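Long-range contacts in MNMC2 (Aquifex aeolicus, PDB 3VYW), which is a tRNA methyltransferase that uses S-adenosylmethionine in modifying the wobble uridine and works without the oxidase domain to which such enzymes are usually fused: residues A[188-193]-A[220-225]; A[99-104]-A[130-135]; A[238-243]-A[257-262]. One frame throughout, in Å; residues are numbered along the deposited sequence.

Contact 1. Residues A[188-193]-A[220-225]. With SAM (S-adenosylmethionine), chain E.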
loop_
_atom_site.group_PDB
_atom_site.type_symbol
_atom_site.label_atom_id
_atom_site.label_comp_id
_atom_site.label_asym_id
_atom_site.label_seq_id
_atom_site.Cartn_x
_atom_site.Cartn_y
_atom_site.Cartn_z
ATOM N N ASP A 188 15.606 -3.180 -2.129
ATOM C CA ASP A 188 15.369 -4.201 -3.121
ATOM C C ASP A 188 13.919 -4.438 -3.458
ATOM O O ASP A 188 13.598 -4.736 -4.564
ATOM C CB ASP A 188 16.062 -5.483 -2.738
ATOM C CG ASP A 188 17.513 -5.349 -2.801
ATOM O OD1 ASP A 188 18.021 -5.138 -3.892
ATOM O OD2 ASP A 188 18.166 -5.422 -1.768
ATOM N N ALA A 189 13.065 -4.375 -2.456
ATOM C CA ALA A 189 11.657 -4.537 -2.612
ATOM C C ALA A 189 10.959 -3.489 -1.823
ATOM O O ALA A 189 11.346 -3.210 -0.736
ATOM C CB ALA A 189 11.247 -5.882 -2.105
ATOM N N VAL A 190 9.904 -2.922 -2.370
ATOM C CA VAL A 190 8.993 -2.128 -1.599
ATOM C C VAL A 190 7.700 -2.870 -1.573
ATOM O O VAL A 190 7.170 -3.153 -2.580
ATOM C CB VAL A 190 8.702 -0.811 -2.270
ATOM C CG1 VAL A 190 7.709 -0.011 -1.460
ATOM C CG2 VAL A 190 9.970 -0.058 -2.522
ATOM N N PHE A 191 7.211 -3.201 -0.403
ATOM C CA PHE A 191 5.944 -3.861 -0.309
ATOM C C PHE A 191 4.961 -2.796 0.025
ATOM O O PHE A 191 4.920 -2.353 1.113
ATOM C CB PHE A 191 5.949 -4.838 0.842
ATOM C CG PHE A 191 6.746 -6.062 0.608
ATOM C CD1 PHE A 191 7.154 -6.817 1.670
ATOM C CD2 PHE A 191 7.087 -6.459 -0.645
ATOM C CE1 PHE A 191 7.888 -7.937 1.481
ATOM C CE2 PHE A 191 7.808 -7.585 -0.841
ATOM C CZ PHE A 191 8.214 -8.322 0.220
ATOM N N HIS A 192 4.168 -2.377 -0.922
ATOM C CA HIS A 192 3.327 -1.274 -0.681
ATOM C C HIS A 192 1.964 -1.716 -0.371
ATOM O O HIS A 192 1.172 -1.912 -1.241
ATOM C CB HIS A 192 3.327 -0.443 -1.925
ATOM C CG HIS A 192 2.878 0.949 -1.712
ATOM N ND1 HIS A 192 3.660 1.962 -1.872
ATOM C CD2 HIS A 192 1.679 1.450 -1.340
ATOM C CE1 HIS A 192 3.015 3.064 -1.609
ATOM N NE2 HIS A 192 1.792 2.829 -1.294
ATOM N N ASP A 193 1.660 -1.830 0.896
ATOM C CA ASP A 193 0.452 -2.478 1.310
ATOM C C ASP A 193 -0.361 -1.639 2.235
ATOM O O ASP A 193 -0.447 -1.904 3.391
ATOM C CB ASP A 193 0.799 -3.763 2.003
ATOM C CG ASP A 193 -0.329 -4.699 2.053
ATOM O OD1 ASP A 193 -1.291 -4.487 1.350
ATOM O OD2 ASP A 193 -0.268 -5.648 2.802
ATOM N N GLY A 220 15.353 -2.617 -8.148
ATOM C CA GLY A 220 14.344 -3.033 -7.227
ATOM C C GLY A 220 12.959 -2.961 -7.801
ATOM O O GLY A 220 12.702 -2.233 -8.721
ATOM N N TYR A 221 12.069 -3.700 -7.175
ATOM C CA TYR A 221 10.683 -3.853 -7.545
ATOM C C TYR A 221 9.711 -3.295 -6.506
ATOM O O TYR A 221 9.878 -3.471 -5.342
ATOM C CB TYR A 221 10.390 -5.330 -7.760
ATOM C CG TYR A 221 10.960 -5.869 -9.023
ATOM C CD1 TYR A 221 12.177 -6.485 -9.043
ATOM C CD2 TYR A 221 10.291 -5.743 -10.204
ATOM C CE1 TYR A 221 12.701 -6.969 -10.201
ATOM C CE2 TYR A 221 10.808 -6.227 -11.362
ATOM C CZ TYR A 221 12.015 -6.841 -11.353
ATOM O OH TYR A 221 12.513 -7.313 -12.519
ATOM N N TRP A 222 8.680 -2.631 -6.979
ATOM C CA TRP A 222 7.642 -2.122 -6.145
ATOM C C TRP A 222 6.422 -2.942 -6.370
ATOM O O TRP A 222 6.020 -3.112 -7.473
ATOM C CB TRP A 222 7.394 -0.699 -6.538
ATOM C CG TRP A 222 6.274 0.019 -5.855
ATOM C CD1 TRP A 222 6.375 0.945 -4.877
ATOM C CD2 TRP A 222 4.854 -0.032 -6.158
ATOM N NE1 TRP A 222 5.172 1.421 -4.540
ATOM C CE2 TRP A 222 4.223 0.869 -5.252
ATOM C CE3 TRP A 222 4.080 -0.742 -7.024
ATOM C CZ2 TRP A 222 2.869 1.061 -5.239
ATOM C CZ3 TRP A 222 2.718 -0.561 -6.985
ATOM C CH2 TRP A 222 2.133 0.324 -6.119
ATOM N N VAL A 223 5.840 -3.478 -5.323
ATOM C CA VAL A 223 4.722 -4.373 -5.464
ATOM C C VAL A 223 3.495 -4.016 -4.644
ATOM O O VAL A 223 3.590 -3.560 -3.543
ATOM C CB VAL A 223 5.116 -5.824 -5.184
ATOM C CG1 VAL A 223 6.107 -6.300 -6.185
ATOM C CG2 VAL A 223 5.666 -5.987 -3.804
ATOM N N SER A 224 2.334 -4.221 -5.219
ATOM C CA SER A 224 1.117 -4.055 -4.501
ATOM C C SER A 224 0.049 -4.947 -5.059
ATOM O O SER A 224 0.101 -5.332 -6.180
ATOM C CB SER A 224 0.682 -2.608 -4.541
ATOM O OG SER A 224 -0.498 -2.433 -3.848
ATOM N N TYR A 225 -0.928 -5.266 -4.246
ATOM C CA TYR A 225 -2.123 -5.938 -4.666
ATOM C C TYR A 225 -2.969 -5.080 -5.578
ATOM O O TYR A 225 -3.746 -5.567 -6.321
ATOM C CB TYR A 225 -2.927 -6.388 -3.462
ATOM C CG TYR A 225 -3.488 -5.243 -2.731
ATOM C CD1 TYR A 225 -4.676 -4.704 -3.082
ATOM C CD2 TYR A 225 -2.790 -4.656 -1.736
ATOM C CE1 TYR A 225 -5.169 -3.630 -2.441
ATOM C CE2 TYR A 225 -3.274 -3.579 -1.094
ATOM C CZ TYR A 225 -4.471 -3.079 -1.454
ATOM O OH TYR A 225 -4.956 -2.006 -0.818
HETATM N N SAM E . 0.924 -5.157 5.482
HETATM C CA SAM E . 0.063 -5.642 6.494
HETATM C C SAM E . 0.372 -7.086 6.571
HETATM O O SAM E . -0.030 -7.798 7.458
HETATM O OXT SAM E . 1.092 -7.547 5.737
HETATM C CB SAM E . -1.324 -5.204 6.079
HETATM C CG SAM E . -1.453 -3.722 6.451
HETATM S SD SAM E . -2.863 -2.962 6.090
HETATM C CE SAM E . -3.250 -3.297 4.543
HETATM C "C5'" SAM E . -2.697 -1.314 6.163
HETATM C "C4'" SAM E . -1.783 -0.760 7.264
HETATM O "O4'" SAM E . -1.351 0.539 6.910
HETATM C "C3'" SAM E . -2.455 -0.586 8.610
HETATM O "O3'" SAM E . -1.577 -0.992 9.636
HETATM C "C2'" SAM E . -2.659 0.898 8.729
HETATM O "O2'" SAM E . -2.641 1.293 10.073
HETATM C "C1'" SAM E . -1.474 1.432 7.996
HETATM N N9 SAM E . -1.585 2.847 7.580
HETATM C C8 SAM E . -2.588 3.439 6.977
HETATM N N7 SAM E . -2.341 4.711 6.736
HETATM C C5 SAM E . -1.151 4.968 7.191
HETATM C C6 SAM E . -0.277 6.132 7.256
HETATM N N6 SAM E . -0.634 7.311 6.779
HETATM N N1 SAM E . 0.891 5.983 7.811
HETATM C C2 SAM E . 1.285 4.839 8.285
HETATM N N3 SAM E . 0.549 3.770 8.268
HETATM C C4 SAM E . -0.661 3.752 7.749
#
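His192 and Trp222, on neighbouring parallel strands, cross obliquely with their ring planes 48° apart. Both have CG anti to the backbone N, and the overlap is off-centre: Trp222 CZ2 lies over one face of the imidazole near its rim, 3.5 Å from His192 CG, while His192 CB sits over a face of the indole. His192 ND1 and Trp222 NE1 approach to 3.1 Å, and His192 NE2 is hydrogen-bonded to the carbonyl of Leu203. Val190 CG1 packs 3.8 Å from Trp222 CD1, and Leu209 of helix 206-213 touches both side chains. An alanine in place of Trp222 would remove the indole from His192 and Val190 and would probably leave the imidazole less firmly fixed in its tilt. The strands, 12° apart in direction, belong to the parallel part of the Rossmann-like methyltransferase sheet. Four backbone bonds join them; the shortest, His192 N to Val223 O at 2.9 Å, runs nearly along the C=O axis. On the other sheet face Val223 CG2 meets the edge of the Phe191 ring, 3.5 Å from Phe191 CD2. Beyond the backbone bonds, Ser224 OG donates to His192 O. Asp193 then splits its carboxylate: OD2 accepts from the amino N of SAM at 3.0 Å, and Asp193 OD1 lies at the ring edge of Tyr225, 3.3 Å from Tyr225 CE2, with the two planes 70° apart.

Contact 2. Residues A[99-104]-A[130-135]. With SAM (S-adenosylmethionine), chain E.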
loop_
_atom_site.group_PDB
_atom_site.type_symbol
_atom_site.label_atom_id
_atom_site.label_comp_id
_atom_site.label_asym_id
_atom_site.label_seq_id
_atom_site.Cartn_x
_atom_site.Cartn_y
_atom_site.Cartn_z
ATOM N N ARG A 99 17.190 -5.680 1.204
ATOM C CA ARG A 99 16.489 -4.610 1.859
ATOM C C ARG A 99 15.038 -4.458 1.430
ATOM O O ARG A 99 14.744 -4.326 0.286
ATOM C CB ARG A 99 17.207 -3.311 1.602
ATOM C CG ARG A 99 18.700 -3.430 1.641
ATOM C CD ARG A 99 19.315 -2.111 2.003
ATOM N NE ARG A 99 20.696 -2.242 2.414
ATOM C CZ ARG A 99 21.650 -2.779 1.676
ATOM N NH1 ARG A 99 21.372 -3.249 0.487
ATOM N NH2 ARG A 99 22.877 -2.851 2.137
ATOM N N ILE A 100 14.140 -4.460 2.389
ATOM C CA ILE A 100 12.748 -4.256 2.108
ATOM C C ILE A 100 12.187 -3.018 2.743
ATOM O O ILE A 100 12.338 -2.797 3.903
ATOM C CB ILE A 100 11.925 -5.417 2.614
ATOM C CG1 ILE A 100 12.432 -6.698 2.022
ATOM C CG2 ILE A 100 10.475 -5.207 2.276
ATOM C CD1 ILE A 100 11.706 -7.893 2.539
ATOM N N LEU A 101 11.502 -2.228 1.950
ATOM C CA LEU A 101 10.777 -1.086 2.424
ATOM C C LEU A 101 9.346 -1.525 2.553
ATOM O O LEU A 101 8.747 -1.899 1.617
ATOM C CB LEU A 101 10.888 0.021 1.398
ATOM C CG LEU A 101 11.092 1.441 1.838
ATOM C CD1 LEU A 101 10.215 2.414 1.110
ATOM C CD2 LEU A 101 10.858 1.529 3.302
ATOM N N ASP A 102 8.804 -1.510 3.750
ATOM C CA ASP A 102 7.470 -2.017 3.957
ATOM C C ASP A 102 6.495 -0.932 4.277
ATOM O O ASP A 102 6.592 -0.325 5.282
ATOM C CB ASP A 102 7.501 -3.004 5.095
ATOM C CG ASP A 102 6.293 -3.838 5.159
ATOM O OD1 ASP A 102 5.831 -4.238 4.109
ATOM O OD2 ASP A 102 5.788 -4.110 6.243
ATOM N N VAL A 103 5.517 -0.723 3.424
ATOM C CA VAL A 103 4.544 0.318 3.638
ATOM C C VAL A 103 3.307 -0.238 4.309
ATOM O O VAL A 103 2.493 -0.822 3.687
ATOM C CB VAL A 103 4.144 0.917 2.296
ATOM C CG1 VAL A 103 2.982 1.825 2.446
ATOM C CG2 VAL A 103 5.270 1.647 1.654
ATOM N N GLY A 104 3.200 -0.047 5.608
ATOM C CA GLY A 104 2.127 -0.580 6.414
ATOM C C GLY A 104 2.460 -1.878 7.085
ATOM O O GLY A 104 2.312 -2.903 6.518
ATOM N N ILE A 130 12.614 -1.800 6.913
ATOM C CA ILE A 130 12.020 -0.610 7.465
ATOM C C ILE A 130 10.545 -0.585 7.163
ATOM O O ILE A 130 10.134 -0.688 6.054
ATOM C CB ILE A 130 12.652 0.627 6.863
ATOM C CG1 ILE A 130 14.123 0.646 7.200
ATOM C CG2 ILE A 130 11.956 1.862 7.361
ATOM C CD1 ILE A 130 14.842 1.863 6.718
ATOM N N SER A 131 9.747 -0.413 8.187
ATOM C CA SER A 131 8.321 -0.417 8.026
ATOM C C SER A 131 7.673 0.799 8.603
ATOM O O SER A 131 8.257 1.489 9.357
ATOM C CB SER A 131 7.734 -1.648 8.630
ATOM O OG SER A 131 6.427 -1.750 8.198
ATOM N N PHE A 132 6.465 1.087 8.189
ATOM C CA PHE A 132 5.782 2.285 8.578
ATOM C C PHE A 132 4.477 1.858 9.139
ATOM O O PHE A 132 3.827 1.062 8.581
ATOM C CB PHE A 132 5.550 3.159 7.355
ATOM C CG PHE A 132 6.804 3.691 6.749
ATOM C CD1 PHE A 132 7.335 3.127 5.627
ATOM C CD2 PHE A 132 7.452 4.743 7.316
ATOM C CE1 PHE A 132 8.501 3.599 5.091
ATOM C CE2 PHE A 132 8.607 5.227 6.778
ATOM C CZ PHE A 132 9.136 4.653 5.669
ATOM N N GLU A 133 4.114 2.326 10.299
ATOM C CA GLU A 133 2.844 1.953 10.848
ATOM C C GLU A 133 2.334 3.037 11.739
ATOM O O GLU A 133 2.937 3.319 12.716
ATOM C CB GLU A 133 3.012 0.673 11.639
ATOM C CG GLU A 133 1.753 0.064 12.190
ATOM C CD GLU A 133 0.557 0.138 11.281
ATOM O OE1 GLU A 133 -0.401 0.794 11.621
ATOM O OE2 GLU A 133 0.539 -0.503 10.257
ATOM N N LYS A 134 1.254 3.680 11.361
ATOM C CA LYS A 134 0.577 4.633 12.211
ATOM C C LYS A 134 -0.203 4.109 13.388
ATOM O O LYS A 134 -0.373 4.807 14.346
ATOM C CB LYS A 134 -0.210 5.654 11.421
ATOM C CG LYS A 134 -1.627 5.302 11.060
ATOM C CD LYS A 134 -2.128 6.331 10.092
ATOM C CE LYS A 134 -3.608 6.510 10.159
ATOM N NZ LYS A 134 -3.914 7.866 9.696
ATOM N N GLU A 135 -0.703 2.893 13.285
ATOM C CA GLU A 135 -1.501 2.272 14.315
ATOM C C GLU A 135 -1.044 0.867 14.617
ATOM O O GLU A 135 -1.690 -0.065 14.242
ATOM C CB GLU A 135 -2.954 2.233 13.890
ATOM C CG GLU A 135 -3.900 1.565 14.873
ATOM C CD GLU A 135 -5.344 1.549 14.420
ATOM O OE1 GLU A 135 -6.149 0.900 15.061
ATOM O OE2 GLU A 135 -5.700 2.195 13.446
HETATM N N SAM E . 0.924 -5.157 5.482
HETATM C CA SAM E . 0.063 -5.642 6.494
HETATM C C SAM E . 0.372 -7.086 6.571
HETATM O O SAM E . -0.030 -7.798 7.458
HETATM O OXT SAM E . 1.092 -7.547 5.737
HETATM C CB SAM E . -1.324 -5.204 6.079
HETATM C CG SAM E . -1.453 -3.722 6.451
HETATM S SD SAM E . -2.863 -2.962 6.090
HETATM C CE SAM E . -3.250 -3.297 4.543
HETATM C "C5'" SAM E . -2.697 -1.314 6.163
HETATM C "C4'" SAM E . -1.783 -0.760 7.264
HETATM O "O4'" SAM E . -1.351 0.539 6.910
HETATM C "C3'" SAM E . -2.455 -0.586 8.610
HETATM O "O3'" SAM E . -1.577 -0.992 9.636
HETATM C "C2'" SAM E . -2.659 0.898 8.729
HETATM O "O2'" SAM E . -2.641 1.293 10.073
HETATM C "C1'" SAM E . -1.474 1.432 7.996
HETATM N N9 SAM E . -1.585 2.847 7.580
HETATM C C8 SAM E . -2.588 3.439 6.977
HETATM N N7 SAM E . -2.341 4.711 6.736
HETATM C C5 SAM E . -1.151 4.968 7.191
HETATM C C6 SAM E . -0.277 6.132 7.256
HETATM N N6 SAM E . -0.634 7.311 6.779
HETATM N N1 SAM E . 0.891 5.983 7.811
HETATM C C2 SAM E . 1.285 4.839 8.285
HETATM N N3 SAM E . 0.549 3.770 8.268
HETATM C C4 SAM E . -0.661 3.752 7.749
#
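Val103 CA lies at the edge of the Phe132 ring, near its plane, while Leu101 CD2 comes in obliquely, 3.6 Å from Phe132 CE1. The adenine of SAM has the extended Lys134 chain across one face, with Lys134 CD 3.4 Å from SAM C5. The Glu133 carboxylate, swung round by a bend at chi2 (39°), serves the ribose: its OE1 accepts from SAM O2' at 2.8 Å and, through its anti lone pair, from Glu135 N at 2.7 Å, while Gly106 N holds OE2. An acid at the end of the second strand gripping the ribose is a hallmark of Rossmann-like methyltransferases, and here it stands at the end of the beta-alpha-beta unit of strand 97-103, helix 109-121 and strand 126-133. The strands are joined most firmly by Asp102 N to Ile130 O, 2.8 Å and nearly straight at 171°; the bonds nearer the cofactor, Phe132 N to Asp102 O and Gly104 N to Phe132 O, are weak. Ser131 OG has a choice of acceptor, Asp102 OD2 at 3.1 Å or the same residue's carbonyl. Gly104 O accepts from SAM N at 2.8 Å; at the positive phi of Gly104 a CB would press on the carbonyl O of Val103 and crowd the ribose O4' of SAM.

Contact 3. Residues A[238-243]-A[257-262]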
loop_
_atom_site.group_PDB
_atom_site.type_symbol
_atom_site.label_atom_id
_atom_site.label_comp_id
_atom_site.label_asym_id
_atom_site.label_seq_id
_atom_site.Cartn_x
_atom_site.Cartn_y
_atom_site.Cartn_z
ATOM N N LEU A 238 6.460 8.930 -12.571
ATOM C CA LEU A 238 7.690 8.937 -11.817
ATOM C C LEU A 238 8.774 8.147 -12.496
ATOM O O LEU A 238 9.885 8.145 -12.081
ATOM C CB LEU A 238 7.444 8.408 -10.427
ATOM C CG LEU A 238 6.627 9.292 -9.511
ATOM C CD1 LEU A 238 6.324 8.600 -8.221
ATOM C CD2 LEU A 238 7.347 10.576 -9.229
ATOM N N GLY A 239 8.446 7.540 -13.602
ATOM C CA GLY A 239 9.404 6.808 -14.371
ATOM C C GLY A 239 9.519 5.336 -14.199
ATOM O O GLY A 239 10.378 4.755 -14.749
ATOM N N PHE A 240 8.637 4.737 -13.442
ATOM C CA PHE A 240 8.609 3.309 -13.308
ATOM C C PHE A 240 8.071 2.650 -14.537
ATOM O O PHE A 240 7.340 3.229 -15.265
ATOM C CB PHE A 240 7.748 2.906 -12.135
ATOM C CG PHE A 240 8.308 3.271 -10.823
ATOM C CD1 PHE A 240 7.994 4.450 -10.260
ATOM C CD2 PHE A 240 9.117 2.418 -10.143
ATOM C CE1 PHE A 240 8.494 4.793 -9.054
ATOM C CE2 PHE A 240 9.631 2.757 -8.935
ATOM C CZ PHE A 240 9.311 3.947 -8.386
ATOM N N LYS A 241 8.463 1.412 -14.737
ATOM C CA LYS A 241 7.893 0.546 -15.716
ATOM C C LYS A 241 6.828 -0.141 -14.939
ATOM O O LYS A 241 7.052 -0.557 -13.861
ATOM C CB LYS A 241 8.909 -0.482 -16.166
ATOM C CG LYS A 241 10.086 0.060 -16.944
ATOM C CD LYS A 241 11.264 -0.894 -16.850
ATOM C CE LYS A 241 12.051 -0.903 -18.131
ATOM N NZ LYS A 241 12.538 -2.243 -18.534
ATOM N N VAL A 242 5.644 -0.221 -15.479
ATOM C CA VAL A 242 4.531 -0.726 -14.741
ATOM C C VAL A 242 3.966 -1.959 -15.382
ATOM O O VAL A 242 3.708 -1.985 -16.534
ATOM C CB VAL A 242 3.462 0.352 -14.620
ATOM C CG1 VAL A 242 2.365 -0.080 -13.700
ATOM C CG2 VAL A 242 4.075 1.637 -14.160
ATOM N N GLY A 243 3.782 -2.985 -14.593
ATOM C CA GLY A 243 3.371 -4.273 -15.054
ATOM C C GLY A 243 2.411 -4.931 -14.123
ATOM O O GLY A 243 2.105 -4.416 -13.088
ATOM N N ALA A 257 6.321 -2.823 -10.333
ATOM C CA ALA A 257 7.013 -1.687 -10.876
ATOM C C ALA A 257 8.507 -1.743 -10.666
ATOM O O ALA A 257 8.984 -2.255 -9.706
ATOM C CB ALA A 257 6.450 -0.416 -10.301
ATOM N N SER A 258 9.251 -1.235 -11.613
ATOM C CA SER A 258 10.651 -1.033 -11.413
ATOM C C SER A 258 11.098 0.117 -12.245
ATOM O O SER A 258 10.596 0.336 -13.296
ATOM C CB SER A 258 11.414 -2.275 -11.791
ATOM O OG SER A 258 12.781 -2.038 -11.711
ATOM N N LEU A 259 12.031 0.900 -11.753
ATOM C CA LEU A 259 12.629 1.908 -12.571
ATOM C C LEU A 259 13.418 1.326 -13.707
ATOM O O LEU A 259 13.316 1.762 -14.801
ATOM C CB LEU A 259 13.553 2.726 -11.725
ATOM C CG LEU A 259 12.864 3.488 -10.657
ATOM C CD1 LEU A 259 13.889 4.055 -9.722
ATOM C CD2 LEU A 259 12.097 4.602 -11.301
ATOM N N LYS A 260 14.260 0.360 -13.417
ATOM C CA LYS A 260 15.055 -0.250 -14.454
ATOM C C LYS A 260 15.010 -1.755 -14.649
ATOM O O LYS A 260 15.510 -2.219 -15.621
ATOM C CB LYS A 260 16.494 0.199 -14.340
ATOM C CG LYS A 260 16.861 1.264 -15.328
ATOM C CD LYS A 260 16.661 2.624 -14.754
ATOM C CE LYS A 260 17.503 3.627 -15.492
ATOM N NZ LYS A 260 16.718 4.609 -16.264
ATOM N N ALA A 261 14.452 -2.523 -13.742
ATOM C CA ALA A 261 14.322 -3.954 -13.983
ATOM C C ALA A 261 13.127 -4.316 -14.841
ATOM O O ALA A 261 12.301 -3.501 -15.092
ATOM C CB ALA A 261 14.300 -4.713 -12.690
ATOM N N PRO A 262 13.066 -5.533 -15.322
ATOM C CA PRO A 262 11.959 -5.961 -16.155
ATOM C C PRO A 262 10.701 -6.235 -15.398
ATOM O O PRO A 262 10.737 -6.730 -14.299
ATOM C CB PRO A 262 12.475 -7.239 -16.796
ATOM C CG PRO A 262 13.669 -7.606 -16.033
ATOM C CD PRO A 262 14.254 -6.323 -15.599
#
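Lys241 and Ser258 form an antiparallel hydrogen-bonded pair, with Lys241 N reaching Ser258 O at 2.8 Å and an almost linear 174° while the return bond from Ser258 N to Lys241 O is longer; the next pair, Val242 with Ala257, is non-hydrogen-bonded. The side chains that carry the contact gather where the strands begin and end. Phe240 and Leu259 both place CG anti to the carbonyl carbon, and they cross obliquely so that one methyl of the leucine lies over the face of the ring: Leu259 CD2 stands 3.8 Å from the Phe240 centroid, only 10° off the normal, in a CH-pi contact. Leu259 CG adds a second touch, 3.7 Å from Phe240 CE2. Ser258 CA lies in the plane of the ring at its edge, and the Ala257 methyl approaches obliquely, with Ala257 CB 3.9 Å from Phe240 CD2. The two segments form the open end of the beta hairpin 241-246/253-258, at the end of a class I methyltransferase sheet, where the last strand, 253-258, is inserted antiparallel between 220-224 and 241-246. The chain enters this hairpin from helix 229-237 through a Schellman motif, where Gly239 takes the positive phi. On the departing side Ser258 OG, anti to its backbone N, accepts from Ala261 N at 2.7 Å with an angle of 146°, an ST motif that turns the chain away after the strand; the same hydroxyl is hydrogen-bonded to Gly220 O, tying the turn to the adjoining strand. Across this turn runs the aliphatic part of Lys241, bent at chi3 and chi4: its CB and CG pass beside Ser258 O, and Lys241 CD comes to 3.3 Å from Ala261 O.

From the N terminus, contact 2 closes first, bringing strand 126-133 back beside 97-103 after helix 109-121. Contact 1 then closes a loop containing helix 206-213, and contact 3 closes the short hairpin that follows helix 229-237. The three loops are in series along the chain; none nests in or crosses another. In space they tile one sheet. Strand 187-192 of contact 1 lies next to 97-103 of contact 2, with Phe191 N probably bonded to Leu101 O, and both contacts reach SAM. On its other flank, contact 1 meets contact 3 through Trp222 N and Ala257 O. Contacts 2 and 3 do not touch, their nearest atoms being about 10 Å apart.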